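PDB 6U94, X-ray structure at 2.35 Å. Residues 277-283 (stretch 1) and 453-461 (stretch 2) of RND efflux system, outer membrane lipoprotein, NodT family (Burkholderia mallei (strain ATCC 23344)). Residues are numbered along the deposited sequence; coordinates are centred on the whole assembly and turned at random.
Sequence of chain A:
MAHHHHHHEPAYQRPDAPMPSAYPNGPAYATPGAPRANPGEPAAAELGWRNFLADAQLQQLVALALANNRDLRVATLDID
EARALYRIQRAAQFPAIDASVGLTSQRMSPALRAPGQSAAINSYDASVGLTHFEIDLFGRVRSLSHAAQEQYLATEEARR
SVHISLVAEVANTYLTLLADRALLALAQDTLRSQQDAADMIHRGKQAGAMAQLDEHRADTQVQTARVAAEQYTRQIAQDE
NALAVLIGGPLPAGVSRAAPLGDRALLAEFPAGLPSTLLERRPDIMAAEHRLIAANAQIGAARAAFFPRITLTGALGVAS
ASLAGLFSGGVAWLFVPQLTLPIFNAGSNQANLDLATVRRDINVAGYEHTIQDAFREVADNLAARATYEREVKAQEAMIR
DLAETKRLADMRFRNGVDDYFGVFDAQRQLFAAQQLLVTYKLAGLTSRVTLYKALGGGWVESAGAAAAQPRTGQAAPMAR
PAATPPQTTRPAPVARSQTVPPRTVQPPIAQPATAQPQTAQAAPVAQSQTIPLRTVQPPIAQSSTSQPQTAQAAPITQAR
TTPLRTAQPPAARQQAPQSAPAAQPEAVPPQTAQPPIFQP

Stretch 1, residues 277-283: TLLERRP
Stretch 2 453-461: KALGGGWVE

Stretch 1 is a 3-10 segment through Arg 281, then Arg 282 (phi/psi -64/133) sits at the N-cap position of a helix beginning at Pro 283. Stretch 2 leaves a helix, turns through three glycines and is extended at Trp 459 and Val 460. The chains run in roughly opposite directions overall: Arg 282 meets Ala 454, while Leu 278 meets Val 460.

Ala 454 is helical (-61/-22). Its O accepts a hydrogen bond from Arg 282 NH1 at 2.8 Å, near the guanidinium plane. Arg 282 has chi1 m, chi2 t, chi3 p, chi4 111°.

Leu 455 (-77/-7; m, t) packs its CD2 4.2 Å from Leu 279 CD2; Leu 279 is also m, t. Their CA atoms lie 5.3 Å apart. Leu 455 O accepts from Arg 281 NH2 at 3.0 Å. Arg 281 (m, t, m; chi4 160°) also donates from NE to Leu 278 O at 2.8 Å, so its guanidinium links two carbonyls that cannot bond each other.

Gly 456 (90/12) closes the helix in a Schellman motif. Its CA is 3.9 Å from Arg 282 CA. A CB here would clash with Arg 282 N and Arg 281 C.

Gly 457 (117/50) offers O to Arg 281 NH1, a weak bond of 3.3 Å. Gly 458 (71/-140) accepts a short one, 2.5 Å from its O to Arg 281 NH2.

The CA-to-CB bond of Trp 459 (-139/160; chi1 p, chi2 91°) points away overall, yet CB lies 4.0 Å from Leu 278 CD1. Val 460 (-84/151; m) places CG1 4.2 Å from CD2 of Leu 278 (m, t).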

# COMPACT_ATOMS: atom_id res chain seq x y z
N THR A 277 -6.97 7.98 -19.59
CA THR A 277 -8.30 7.43 -19.83
C THR A 277 -8.56 6.18 -19.00
O THR A 277 -9.71 5.76 -18.88
CB THR A 277 -8.48 7.12 -21.32
OG1 THR A 277 -7.43 6.25 -21.76
CG2 THR A 277 -8.46 8.40 -22.13
N LEU A 278 -7.51 5.57 -18.44
CA LEU A 278 -7.71 4.47 -17.50
C LEU A 278 -8.57 4.90 -16.32
O LEU A 278 -9.31 4.08 -15.76
CB LEU A 278 -6.37 3.94 -17.01
CG LEU A 278 -5.48 3.16 -17.98
CD1 LEU A 278 -4.13 2.87 -17.33
CD2 LEU A 278 -6.15 1.87 -18.42
N LEU A 279 -8.47 6.17 -15.92
CA LEU A 279 -9.24 6.67 -14.79
C LEU A 279 -10.74 6.73 -15.07
O LEU A 279 -11.52 6.94 -14.13
CB LEU A 279 -8.73 8.06 -14.38
CG LEU A 279 -7.23 8.13 -14.06
CD1 LEU A 279 -6.88 9.45 -13.38
CD2 LEU A 279 -6.80 6.96 -13.20
N GLU A 280 -11.16 6.55 -16.32
CA GLU A 280 -12.59 6.43 -16.61
C GLU A 280 -13.20 5.23 -15.90
O GLU A 280 -14.41 5.22 -15.64
CB GLU A 280 -12.82 6.34 -18.11
CG GLU A 280 -12.46 7.59 -18.89
CD GLU A 280 -12.33 7.34 -20.38
OE1 GLU A 280 -12.53 6.19 -20.81
OE2 GLU A 280 -12.03 8.30 -21.12
N ARG A 281 -12.40 4.21 -15.59
CA ARG A 281 -12.87 3.01 -14.91
C ARG A 281 -12.90 3.15 -13.39
O ARG A 281 -13.30 2.21 -12.71
CB ARG A 281 -12.00 1.81 -15.27
CG ARG A 281 -11.74 1.63 -16.75
CD ARG A 281 -10.51 0.76 -16.91
NE ARG A 281 -9.43 1.25 -16.06
CZ ARG A 281 -8.38 0.53 -15.69
NH1 ARG A 281 -8.26 -0.74 -16.08
NH2 ARG A 281 -7.45 1.06 -14.91
N ARG A 282 -12.48 4.29 -12.85
CA ARG A 282 -12.60 4.51 -11.41
C ARG A 282 -14.08 4.51 -11.02
O ARG A 282 -14.89 5.17 -11.69
CB ARG A 282 -11.95 5.82 -11.00
CG ARG A 282 -10.42 5.80 -10.93
CD ARG A 282 -9.89 7.17 -10.55
NE ARG A 282 -10.49 7.65 -9.30
CZ ARG A 282 -9.82 7.79 -8.16
NH1 ARG A 282 -8.52 7.50 -8.10
NH2 ARG A 282 -10.45 8.23 -7.08
N PRO A 283 -14.47 3.79 -9.97
CA PRO A 283 -15.88 3.79 -9.57
C PRO A 283 -16.44 5.17 -9.25
O PRO A 283 -17.64 5.39 -9.45
CB PRO A 283 -15.89 2.87 -8.34
CG PRO A 283 -14.77 1.92 -8.61
CD PRO A 283 -13.70 2.74 -9.26
N LYS A 453 -5.31 0.56 -7.40
CA LYS A 453 -6.69 0.94 -7.15
C LYS A 453 -7.00 2.34 -7.70
O LYS A 453 -8.01 2.53 -8.39
CB LYS A 453 -6.99 0.89 -5.66
CG LYS A 453 -6.85 -0.49 -5.06
CD LYS A 453 -7.56 -0.56 -3.72
CE LYS A 453 -6.70 0.04 -2.61
NZ LYS A 453 -7.35 -0.13 -1.28
N ALA A 454 -6.13 3.31 -7.41
CA ALA A 454 -6.37 4.69 -7.82
C ALA A 454 -6.46 4.84 -9.34
O ALA A 454 -7.05 5.81 -9.82
CB ALA A 454 -5.28 5.61 -7.27
N LEU A 455 -5.89 3.90 -10.10
CA LEU A 455 -6.02 3.91 -11.55
C LEU A 455 -7.37 3.39 -12.02
O LEU A 455 -7.66 3.48 -13.22
CB LEU A 455 -4.92 3.06 -12.19
CG LEU A 455 -3.46 3.50 -12.06
CD1 LEU A 455 -2.54 2.44 -12.67
CD2 LEU A 455 -3.23 4.84 -12.73
N GLY A 456 -8.19 2.87 -11.12
CA GLY A 456 -9.43 2.23 -11.50
C GLY A 456 -9.31 0.75 -11.76
O GLY A 456 -10.25 0.16 -12.30
N GLY A 457 -8.19 0.13 -11.40
CA GLY A 457 -8.00 -1.29 -11.63
C GLY A 457 -6.86 -1.60 -12.58
O GLY A 457 -7.03 -2.36 -13.54
N GLY A 458 -5.69 -1.01 -12.33
CA GLY A 458 -4.51 -1.35 -13.10
C GLY A 458 -4.58 -0.82 -14.52
O GLY A 458 -5.03 0.30 -14.78
N TRP A 459 -4.12 -1.64 -15.46
CA TRP A 459 -4.01 -1.25 -16.86
C TRP A 459 -4.45 -2.41 -17.74
O TRP A 459 -4.48 -3.57 -17.32
CB TRP A 459 -2.57 -0.85 -17.21
CG TRP A 459 -1.59 -1.99 -17.13
CD1 TRP A 459 -1.23 -2.84 -18.14
CD2 TRP A 459 -0.85 -2.40 -15.97
NE1 TRP A 459 -0.31 -3.75 -17.68
CE2 TRP A 459 -0.06 -3.50 -16.35
CE3 TRP A 459 -0.77 -1.95 -14.65
CZ2 TRP A 459 0.80 -4.16 -15.46
CZ3 TRP A 459 0.08 -2.60 -13.77
CH2 TRP A 459 0.85 -3.69 -14.18
N VAL A 460 -4.80 -2.08 -18.98
CA VAL A 460 -5.17 -3.10 -19.95
C VAL A 460 -3.91 -3.67 -20.59
O VAL A 460 -2.88 -3.00 -20.71
CB VAL A 460 -6.14 -2.52 -21.01
CG1 VAL A 460 -7.20 -1.66 -20.35
CG2 VAL A 460 -5.39 -1.74 -22.07
N GLU A 461 -4.00 -4.93 -21.01
CA GLU A 461 -2.86 -5.63 -21.59
C GLU A 461 -2.42 -4.99 -22.90
O GLU A 461 -1.66 -5.58 -23.67
CB GLU A 461 -3.19 -7.11 -21.81